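Local coordinates for protein ectoine dioxygenase (Sphingopyxis alaskensis, PDB 4MHR) that hydroxylates L-ectoine to 5-hydroxyectoine, an osmotic-stress protectant, as an iron(II)- and 2-oxoglutarate-dependent dioxygenase that also forms succinate and carbon dioxide, at residues Y132-R137 with F268-A273; F125-E130 with R168-S173; Y13-R18 with W158-G163. All blocks are in the same frame, centred on the assembly; numbering follows the deposited sequence.

Interaction 1 of 3, residues Y132-R137 with F268-A273; sequences YIHQSR and FLVYNA
Phe268 N gives its hydrogen to Arg137 O at 2.8 Å, and Arg137 N returns the bond to Phe268 O, forming a hydrogen-bonded antiparallel pair at one end of the two segments. At the other end Tyr132 and Asn272 form a second such pair. Between them the first strand turns a corner at His134, whose N donates to Val270 O over 2.8 Å; Ile133 CA approaches the same oxygen. Side by side with Asn272, Tyr132 accepts a bond at its OH from Asn272 ND2 (3.0 Å, N-H...O 165°) in the amide plane, while Asn272 OD1 binds Asn276. Phe268 CG, anti to the backbone N (chi1 179°), sets the ring beside Arg137, whose CD packs against Phe268 CD2 at 3.7 Å; Gln135 OE1 meets the ring edge at CE2, 3.5 Å away, and Gln135 NE2 bonds to Leu292 O. On the reverse face Ile133 CD1 sits over the Tyr271 ring, 4.0 Å from its centroid. Ser136 CB touches Leu269 CD2, while Ser136 OG bonds to His104. Val270 and Gln135, which binds L-ectoine, also touch Trp158, important for ectoine stabilisation, placing the paired strands in the substrate site of a cupin-fold dioxygenase.

Interaction 2 of 3, residues F125-E130 with R168-S173; sequences FLLGDE and RALSMS
A Schellman motif ends helix 117-127, and Leu126 and Leu127, near its C-terminal end, meet Arg168, just before strand 169-175, and Leu170 within it. Gly128, with positive phi, leaves the helix here and bonds back through its N to Phe125 O at 3.2 Å. Leu170 CD2 fills the apolar side of the contact: CD1 of Leu126 comes to 3.8 Å from it, the two side chains crossing at about a right angle, and Leu127 CG lies 4.1 Å away. CG of Leu170, between its backbone N and carbonyl carbon (chi1 61°), is thereby directed at Leu127 CD1. The branches of Leu127 reach the backbone leading into the strand, CD2 lying 3.6 Å from Arg168 C. The Arg168 chain bends at chi2 and chi3. Its NH1 lies near the helix end, where a bond to Leu127 O is modelled but doubtful, since that oxygen is placed too close to a neighbour. Asp129 OD2 bonds to Ser275 OG; no N-H of Arg168 points at it, and any attraction is probably of charge alone. Leu126 also touches Leu246, while Leu170 pairs by backbone with Tyr271, so the helix end covers the sheet where strand 169-175 runs between strands 244-248 and 264-273.

Interaction 3 of 3, residues Y13-R18 with W158-G163; sequences YPSRQR and WHVEDG
The guanidinium of Arg16 carries Val160 CG1 over one face, 3.6 Å above the plane and displaced toward the rim, and Glu161 OE2 at its edge. A second flat group, the His159 ring, has Tyr13 CB over one face, 4.0 Å from the centroid in a CH-pi contact, and stacks with the ring of Phe282. The salt bridge is end-on and uses one oxygen: Arg16 NH1 donates to Glu161 OE2 at 2.9 Å and Arg16 NH2 to the same OE2 at 3.2 Å. Both nitrogens hold OE2 nearly in the guanidinium plane but meet it on the anti side, and the carboxylate stands almost upright to the guanidinium, the planes 85° apart. The Arg16 chain is extended from CG to NE (chi2 -167°, chi3 -164°), so it spans the distance to the helix and lays NE 3.8 Å from Val160 CG1. Arg16 NH2 has a second carboxylate partner, Glu156, four residues before Val160 in the helix; the other oxygen of Glu156 binds Ser15 OG. An alanine at Arg16 would probably leave Glu161 OE2 without its two donors, deprive Glu156 of a charged mate and open a gap over Val160 CG1. Beside the arginine, Ser15 CB touches Val160 CG2 at 3.9 Å. His159 NE2 bonds to Asp11 OD2, and Tyr13 OH to Asp28 OD2. The N-terminal loop thus lies along the outer side of helix 154-162, with Ser15 and His159 both meeting Tyr196 of strand 195-197.

Overall arrangement
Interactions 1 and 2 lie in and against the large antiparallel sheet, their centres about 9 Å apart; strands 264-273 and 169-175 are neighbours there, joined by the probable backbone bonds Leu269 O to Met172 N and Leu170 O to Tyr271 N. Interaction 3 sits at about 19 and 20 Å from their centres, where the N-terminal loop packs on helix 154-162. Trp158, on segment 158-163, touches Val270, His134 and Gln135 of interaction 1 and Ser171 of interaction 2. Along the chain the order is 13-18, 125-130, 132-137, 158-163, 168-173, 268-273, so every pair of contacts interleaves. The helix that begins with the iron-binding Asp154 thus lies between the N-terminal loop and the sheet, Trp158 facing the latter.

Interaction 1 of 3, residues Y132-R137 with F268-A273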
loop_
_atom_site.group_PDB
_atom_site.type_symbol
_atom_site.label_atom_id
_atom_site.label_comp_id
_atom_site.label_asym_id
_atom_site.label_seq_id
_atom_site.Cartn_x
_atom_site.Cartn_y
_atom_site.Cartn_z
ATOM N N TYR A 132 3.838 8.683 9.644
ATOM C CA TYR A 132 4.107 7.528 10.475
ATOM C C TYR A 132 3.548 6.318 9.728
ATOM O O TYR A 132 2.851 6.461 8.680
ATOM C CB TYR A 132 3.472 7.727 11.871
ATOM C CG TYR A 132 1.969 7.595 11.841
ATOM C CD1 TYR A 132 1.160 8.646 11.417
ATOM C CD2 TYR A 132 1.368 6.433 12.178
ATOM C CE1 TYR A 132 -0.182 8.507 11.369
ATOM C CE2 TYR A 132 -0.029 6.285 12.116
ATOM C CZ TYR A 132 -0.773 7.330 11.721
ATOM O OH TYR A 132 -2.143 7.255 11.617
ATOM N N ILE A 133 3.925 5.134 10.203
ATOM C CA ILE A 133 3.511 3.858 9.606
ATOM C C ILE A 133 2.153 3.461 10.105
ATOM O O ILE A 133 2.020 3.144 11.254
ATOM C CB ILE A 133 4.530 2.720 9.826
ATOM C CG1 ILE A 133 5.898 3.139 9.267
ATOM C CG2 ILE A 133 4.042 1.437 9.140
ATOM C CD1 ILE A 133 5.885 3.489 7.786
ATOM N N HIS A 134 1.126 3.548 9.250
ATOM C CA HIS A 134 -0.241 3.144 9.632
ATOM C C HIS A 134 -0.332 1.594 9.697
ATOM O O HIS A 134 -1.043 1.029 10.491
ATOM C CB HIS A 134 -1.252 3.727 8.626
ATOM C CG HIS A 134 -2.606 3.077 8.629
ATOM N ND1 HIS A 134 -3.587 3.364 9.561
ATOM C CD2 HIS A 134 -3.170 2.216 7.745
ATOM C CE1 HIS A 134 -4.691 2.701 9.259
ATOM N NE2 HIS A 134 -4.464 1.993 8.163
ATOM N N GLN A 135 0.374 0.924 8.812
ATOM C CA GLN A 135 0.296 -0.527 8.688
ATOM C C GLN A 135 1.467 -0.908 7.864
ATOM O O GLN A 135 1.848 -0.157 6.963
ATOM C CB GLN A 135 -0.960 -0.909 7.917
ATOM C CG GLN A 135 -1.095 -2.404 7.659
ATOM C CD GLN A 135 -2.243 -2.681 6.717
ATOM O OE1 GLN A 135 -2.054 -2.882 5.492
ATOM N NE2 GLN A 135 -3.443 -2.627 7.256
ATOM N N SER A 136 2.000 -2.100 8.079
ATOM C CA SER A 136 3.011 -2.707 7.211
ATOM C C SER A 136 2.757 -4.198 7.047
ATOM O O SER A 136 2.085 -4.826 7.902
ATOM C CB SER A 136 4.405 -2.477 7.735
ATOM O OG SER A 136 4.686 -3.167 8.941
ATOM N N ARG A 137 3.244 -4.785 5.953
ATOM C CA ARG A 137 3.036 -6.250 5.770
ATOM C C ARG A 137 4.111 -6.748 4.891
ATOM O O ARG A 137 4.425 -6.077 3.897
ATOM C CB ARG A 137 1.794 -6.659 4.988
ATOM C CG ARG A 137 0.492 -6.038 5.237
ATOM C CD ARG A 137 -0.409 -6.192 4.006
ATOM N NE ARG A 137 -0.799 -7.568 3.785
ATOM C CZ ARG A 137 -2.051 -8.001 3.595
ATOM N NH1 ARG A 137 -3.089 -7.163 3.587
ATOM N NH2 ARG A 137 -2.261 -9.300 3.407
ATOM N N PHE A 268 5.086 -4.174 1.963
ATOM C CA PHE A 268 4.064 -3.178 1.782
ATOM C C PHE A 268 4.132 -2.236 2.989
ATOM O O PHE A 268 3.902 -2.680 4.115
ATOM C CB PHE A 268 2.735 -3.919 1.704
ATOM C CG PHE A 268 1.524 -3.072 1.527
ATOM C CD1 PHE A 268 1.233 -2.506 0.286
ATOM C CD2 PHE A 268 0.551 -2.981 2.558
ATOM C CE1 PHE A 268 0.062 -1.775 0.110
ATOM C CE2 PHE A 268 -0.630 -2.263 2.363
ATOM C CZ PHE A 268 -0.868 -1.635 1.135
ATOM N N LEU A 269 4.404 -0.955 2.750
ATOM C CA LEU A 269 4.477 0.065 3.812
ATOM C C LEU A 269 3.401 1.115 3.597
ATOM O O LEU A 269 3.343 1.676 2.515
ATOM C CB LEU A 269 5.848 0.704 3.784
ATOM C CG LEU A 269 7.048 -0.235 3.935
ATOM C CD1 LEU A 269 8.368 0.461 3.687
ATOM C CD2 LEU A 269 7.055 -0.800 5.356
ATOM N N VAL A 270 2.533 1.346 4.582
ATOM C CA VAL A 270 1.555 2.391 4.506
ATOM C C VAL A 270 1.987 3.581 5.346
ATOM O O VAL A 270 2.076 3.502 6.584
ATOM C CB VAL A 270 0.151 1.915 4.931
ATOM C CG1 VAL A 270 -0.882 3.032 4.782
ATOM C CG2 VAL A 270 -0.273 0.675 4.131
ATOM N N TYR A 271 2.185 4.713 4.669
ATOM C CA TYR A 271 2.554 5.997 5.321
ATOM C C TYR A 271 1.295 6.818 5.458
ATOM O O TYR A 271 0.524 6.978 4.500
ATOM C CB TYR A 271 3.614 6.720 4.477
ATOM C CG TYR A 271 4.933 6.051 4.349
ATOM C CD1 TYR A 271 5.990 6.346 5.241
ATOM C CD2 TYR A 271 5.170 5.099 3.373
ATOM C CE1 TYR A 271 7.253 5.727 5.101
ATOM C CE2 TYR A 271 6.419 4.454 3.259
ATOM C CZ TYR A 271 7.431 4.747 4.156
ATOM O OH TYR A 271 8.644 4.142 4.029
ATOM N N ASN A 272 1.033 7.319 6.644
ATOM C CA ASN A 272 -0.040 8.276 6.883
ATOM C C ASN A 272 0.512 9.624 7.415
ATOM O O ASN A 272 1.481 9.637 8.114
ATOM C CB ASN A 272 -1.071 7.701 7.845
ATOM C CG ASN A 272 -2.380 8.536 7.882
ATOM O OD1 ASN A 272 -2.779 9.200 6.910
ATOM N ND2 ASN A 272 -3.093 8.451 9.003
ATOM N N ALA A 273 -0.121 10.743 7.081
ATOM C CA ALA A 273 0.282 12.020 7.645
ATOM C C ALA A 273 -0.054 11.987 9.152
ATOM O O ALA A 273 -1.146 11.500 9.563
ATOM C CB ALA A 273 -0.472 13.184 6.953
#

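Interaction 2 of 3, residues F125-E130 with R168-S173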
loop_
_atom_site.group_PDB
_atom_site.type_symbol
_atom_site.label_atom_id
_atom_site.label_comp_id
_atom_site.label_asym_id
_atom_site.label_seq_id
_atom_site.Cartn_x
_atom_site.Cartn_y
_atom_site.Cartn_z
ATOM N N PHE A 125 6.845 14.460 1.280
ATOM C CA PHE A 125 6.480 15.407 0.185
ATOM C C PHE A 125 5.004 15.205 -0.278
ATOM O O PHE A 125 4.165 16.139 -0.317
ATOM C CB PHE A 125 7.419 15.222 -1.017
ATOM C CG PHE A 125 6.987 16.042 -2.181
ATOM C CD1 PHE A 125 7.138 17.393 -2.142
ATOM C CD2 PHE A 125 6.343 15.464 -3.280
ATOM C CE1 PHE A 125 6.620 18.189 -3.193
ATOM C CE2 PHE A 125 5.903 16.222 -4.326
ATOM C CZ PHE A 125 6.016 17.587 -4.257
ATOM N N LEU A 126 4.694 13.999 -0.690
ATOM C CA LEU A 126 3.385 13.702 -1.290
ATOM C C LEU A 126 2.237 13.945 -0.309
ATOM O O LEU A 126 1.131 14.389 -0.733
ATOM C CB LEU A 126 3.292 12.266 -1.820
ATOM C CG LEU A 126 4.179 12.015 -3.023
ATOM C CD1 LEU A 126 4.114 10.540 -3.399
ATOM C CD2 LEU A 126 3.744 12.844 -4.218
ATOM N N LEU A 127 2.504 13.695 0.965
ATOM C CA LEU A 127 1.511 13.897 2.032
ATOM C C LEU A 127 1.563 15.286 2.752
ATOM O O LEU A 127 0.648 15.659 3.516
ATOM C CB LEU A 127 1.551 12.741 2.999
ATOM C CG LEU A 127 1.380 11.355 2.408
ATOM C CD1 LEU A 127 1.449 10.240 3.449
ATOM C CD2 LEU A 127 0.058 11.331 1.674
ATOM N N GLY A 128 2.539 16.085 2.390
ATOM C CA GLY A 128 2.730 17.450 2.882
ATOM C C GLY A 128 2.796 17.504 4.375
ATOM O O GLY A 128 2.121 18.276 4.942
ATOM N N ASP A 129 3.530 16.611 5.017
ATOM C CA ASP A 129 3.459 16.493 6.476
ATOM C C ASP A 129 4.551 15.541 6.934
ATOM O O ASP A 129 5.100 14.814 6.153
ATOM C CB ASP A 129 2.081 15.915 6.900
ATOM C CG ASP A 129 1.674 16.257 8.381
ATOM O OD1 ASP A 129 2.490 16.872 9.057
ATOM O OD2 ASP A 129 0.559 15.882 8.836
ATOM N N GLU A 130 4.888 15.569 8.213
ATOM C CA GLU A 130 5.513 14.404 8.843
ATOM C C GLU A 130 4.592 13.165 8.762
ATOM O O GLU A 130 3.336 13.274 8.740
ATOM C CB GLU A 130 5.833 14.747 10.333
ATOM C CG GLU A 130 6.834 15.940 10.493
ATOM C CD GLU A 130 8.080 15.780 9.665
ATOM O OE1 GLU A 130 8.620 14.632 9.498
ATOM O OE2 GLU A 130 8.494 16.801 9.073
ATOM N N ARG A 168 -5.182 11.065 2.827
ATOM C CA ARG A 168 -3.874 11.669 3.035
ATOM C C ARG A 168 -2.886 10.602 3.534
ATOM O O ARG A 168 -2.077 10.766 4.465
ATOM C CB ARG A 168 -3.949 12.936 3.902
ATOM C CG ARG A 168 -2.561 13.504 4.093
ATOM C CD ARG A 168 -2.023 14.895 4.045
ATOM N NE ARG A 168 -2.504 15.808 4.946
ATOM C CZ ARG A 168 -2.062 17.062 5.278
ATOM N NH1 ARG A 168 -0.914 17.670 5.040
ATOM N NH2 ARG A 168 -2.912 17.738 6.004
ATOM N N ALA A 169 -2.967 9.448 2.864
ATOM C CA ALA A 169 -2.102 8.308 3.102
ATOM C C ALA A 169 -1.702 7.690 1.798
ATOM O O ALA A 169 -2.399 7.818 0.773
ATOM C CB ALA A 169 -2.779 7.248 3.995
ATOM N N LEU A 170 -0.576 6.997 1.813
ATOM C CA LEU A 170 -0.179 6.259 0.633
ATOM C C LEU A 170 0.509 4.961 0.956
ATOM O O LEU A 170 1.060 4.767 2.097
ATOM C CB LEU A 170 0.707 7.081 -0.237
ATOM C CG LEU A 170 2.004 7.565 0.305
ATOM C CD1 LEU A 170 3.085 6.527 0.174
ATOM C CD2 LEU A 170 2.438 8.706 -0.579
ATOM N N SER A 171 0.477 4.057 -0.018
ATOM C CA SER A 171 1.165 2.769 0.143
ATOM C C SER A 171 2.367 2.671 -0.747
ATOM O O SER A 171 2.385 3.204 -1.896
ATOM C CB SER A 171 0.221 1.636 -0.196
ATOM O OG SER A 171 -0.912 1.769 0.660
ATOM N N MET A 172 3.412 2.084 -0.217
ATOM C CA MET A 172 4.532 1.668 -1.060
ATOM C C MET A 172 4.783 0.145 -1.065
ATOM O O MET A 172 4.893 -0.479 0.007
ATOM C CB MET A 172 5.777 2.333 -0.601
ATOM C CG MET A 172 5.628 3.777 -0.391
ATOM S SD MET A 172 7.224 4.580 -0.472
ATOM C CE MET A 172 6.721 6.135 0.170
ATOM N N SER A 173 4.845 -0.457 -2.267
ATOM C CA SER A 173 5.131 -1.881 -2.440
ATOM C C SER A 173 6.559 -2.005 -2.944
ATOM O O SER A 173 6.866 -1.542 -4.040
ATOM C CB SER A 173 4.111 -2.537 -3.380
ATOM O OG SER A 173 4.434 -3.930 -3.506
#

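Interaction 3 of 3, residues Y13-R18 with W158-G163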
loop_
_atom_site.group_PDB
_atom_site.type_symbol
_atom_site.label_atom_id
_atom_site.label_comp_id
_atom_site.label_asym_id
_atom_site.label_seq_id
_atom_site.Cartn_x
_atom_site.Cartn_y
_atom_site.Cartn_z
ATOM N N TYR A 13 -16.699 11.114 3.690
ATOM C CA TYR A 13 -16.724 9.919 2.853
ATOM C C TYR A 13 -17.608 8.739 3.414
ATOM O O TYR A 13 -17.085 7.647 3.714
ATOM C CB TYR A 13 -15.226 9.486 2.709
ATOM C CG TYR A 13 -14.358 10.494 2.080
ATOM C CD1 TYR A 13 -14.524 10.827 0.766
ATOM C CD2 TYR A 13 -13.310 11.105 2.779
ATOM C CE1 TYR A 13 -13.745 11.778 0.161
ATOM C CE2 TYR A 13 -12.477 12.029 2.142
ATOM C CZ TYR A 13 -12.680 12.343 0.834
ATOM O OH TYR A 13 -11.860 13.240 0.154
ATOM N N PRO A 14 -18.953 8.932 3.530
ATOM C CA PRO A 14 -19.862 7.849 4.047
ATOM C C PRO A 14 -19.917 6.648 3.172
ATOM O O PRO A 14 -19.990 6.795 1.966
ATOM C CB PRO A 14 -21.236 8.522 4.085
ATOM C CG PRO A 14 -21.142 9.636 3.112
ATOM C CD PRO A 14 -19.704 10.102 3.065
ATOM N N SER A 15 -19.821 5.461 3.728
ATOM C CA SER A 15 -19.914 4.267 2.929
ATOM C C SER A 15 -20.556 3.186 3.783
ATOM O O SER A 15 -20.590 3.304 5.022
ATOM C CB SER A 15 -18.513 3.803 2.456
ATOM O OG SER A 15 -18.572 2.635 1.637
ATOM N N ARG A 16 -21.009 2.116 3.116
ATOM C CA ARG A 16 -21.688 0.991 3.784
ATOM C C ARG A 16 -22.935 1.388 4.592
ATOM O O ARG A 16 -23.273 0.718 5.542
ATOM C CB ARG A 16 -20.731 0.185 4.663
ATOM C CG ARG A 16 -19.408 -0.064 3.980
ATOM C CD ARG A 16 -18.610 -1.076 4.696
ATOM N NE ARG A 16 -17.208 -1.047 4.283
ATOM C CZ ARG A 16 -16.256 -1.694 4.923
ATOM N NH1 ARG A 16 -16.525 -2.451 5.977
ATOM N NH2 ARG A 16 -15.003 -1.622 4.507
ATOM N N GLN A 17 -23.611 2.459 4.189
ATOM C CA GLN A 17 -24.795 2.948 4.892
ATOM C C GLN A 17 -26.027 2.604 4.055
ATOM O O GLN A 17 -26.932 1.965 4.550
ATOM C CB GLN A 17 -24.685 4.457 5.212
ATOM C CG GLN A 17 -23.689 4.768 6.339
ATOM C CD GLN A 17 -23.369 6.254 6.458
ATOM O OE1 GLN A 17 -24.101 7.096 5.934
ATOM N NE2 GLN A 17 -22.258 6.584 7.135
ATOM N N ARG A 18 -26.026 2.962 2.778
ATOM C CA ARG A 18 -27.117 2.597 1.872
ATOM C C ARG A 18 -26.995 1.189 1.291
ATOM O O ARG A 18 -25.961 0.484 1.422
ATOM C CB ARG A 18 -27.215 3.585 0.703
ATOM C CG ARG A 18 -27.311 5.052 1.070
ATOM C CD ARG A 18 -28.387 5.332 2.113
ATOM N NE ARG A 18 -28.836 6.734 2.086
ATOM C CZ ARG A 18 -29.559 7.339 3.032
ATOM N NH1 ARG A 18 -29.940 6.700 4.134
ATOM N NH2 ARG A 18 -29.900 8.610 2.875
ATOM N N TRP A 158 -9.910 1.767 5.484
ATOM C CA TRP A 158 -9.248 2.558 6.514
ATOM C C TRP A 158 -10.206 3.592 7.138
ATOM O O TRP A 158 -10.189 3.821 8.330
ATOM C CB TRP A 158 -7.945 3.186 6.000
ATOM C CG TRP A 158 -6.930 2.169 5.607
ATOM C CD1 TRP A 158 -6.892 0.834 6.019
ATOM C CD2 TRP A 158 -5.825 2.335 4.706
ATOM N NE1 TRP A 158 -5.840 0.189 5.445
ATOM C CE2 TRP A 158 -5.150 1.074 4.636
ATOM C CE3 TRP A 158 -5.362 3.405 3.918
ATOM C CZ2 TRP A 158 -4.013 0.865 3.842
ATOM C CZ3 TRP A 158 -4.254 3.212 3.089
ATOM C CH2 TRP A 158 -3.582 1.934 3.043
ATOM N N HIS A 159 -11.042 4.176 6.340
ATOM C CA HIS A 159 -11.969 5.156 6.808
ATOM C C HIS A 159 -13.107 4.477 7.621
ATOM O O HIS A 159 -13.302 4.777 8.806
ATOM C CB HIS A 159 -12.543 5.862 5.604
ATOM C CG HIS A 159 -13.554 6.906 5.942
ATOM N ND1 HIS A 159 -13.218 8.112 6.531
ATOM C CD2 HIS A 159 -14.897 6.909 5.812
ATOM C CE1 HIS A 159 -14.321 8.818 6.705
ATOM N NE2 HIS A 159 -15.348 8.117 6.263
ATOM N N VAL A 160 -13.821 3.554 6.977
ATOM C CA VAL A 160 -15.008 2.907 7.585
ATOM C C VAL A 160 -14.609 2.101 8.807
ATOM O O VAL A 160 -15.245 2.224 9.871
ATOM C CB VAL A 160 -15.785 2.011 6.613
ATOM C CG1 VAL A 160 -16.864 1.183 7.370
ATOM C CG2 VAL A 160 -16.438 2.864 5.571
ATOM N N GLU A 161 -13.539 1.323 8.693
ATOM C CA GLU A 161 -13.125 0.463 9.796
ATOM C C GLU A 161 -12.078 0.998 10.760
ATOM O O GLU A 161 -12.077 0.615 11.909
ATOM C CB GLU A 161 -12.715 -0.929 9.277
ATOM C CG GLU A 161 -13.750 -1.555 8.340
ATOM C CD GLU A 161 -13.416 -2.983 7.900
ATOM O OE1 GLU A 161 -12.677 -3.663 8.606
ATOM O OE2 GLU A 161 -13.907 -3.426 6.846
ATOM N N ASP A 162 -11.174 1.881 10.339
ATOM C CA ASP A 162 -10.126 2.293 11.232
ATOM C C ASP A 162 -10.299 3.747 11.707
ATOM O O ASP A 162 -9.576 4.196 12.608
ATOM C CB ASP A 162 -8.727 2.139 10.625
ATOM C CG ASP A 162 -8.405 0.752 10.206
ATOM O OD1 ASP A 162 -8.728 -0.190 10.981
ATOM O OD2 ASP A 162 -7.787 0.581 9.076
ATOM N N GLY A 163 -11.239 4.456 11.110
ATOM C CA GLY A 163 -11.491 5.880 11.412
ATOM C C GLY A 163 -10.570 6.879 10.741
ATOM O O GLY A 163 -10.443 8.023 11.226
#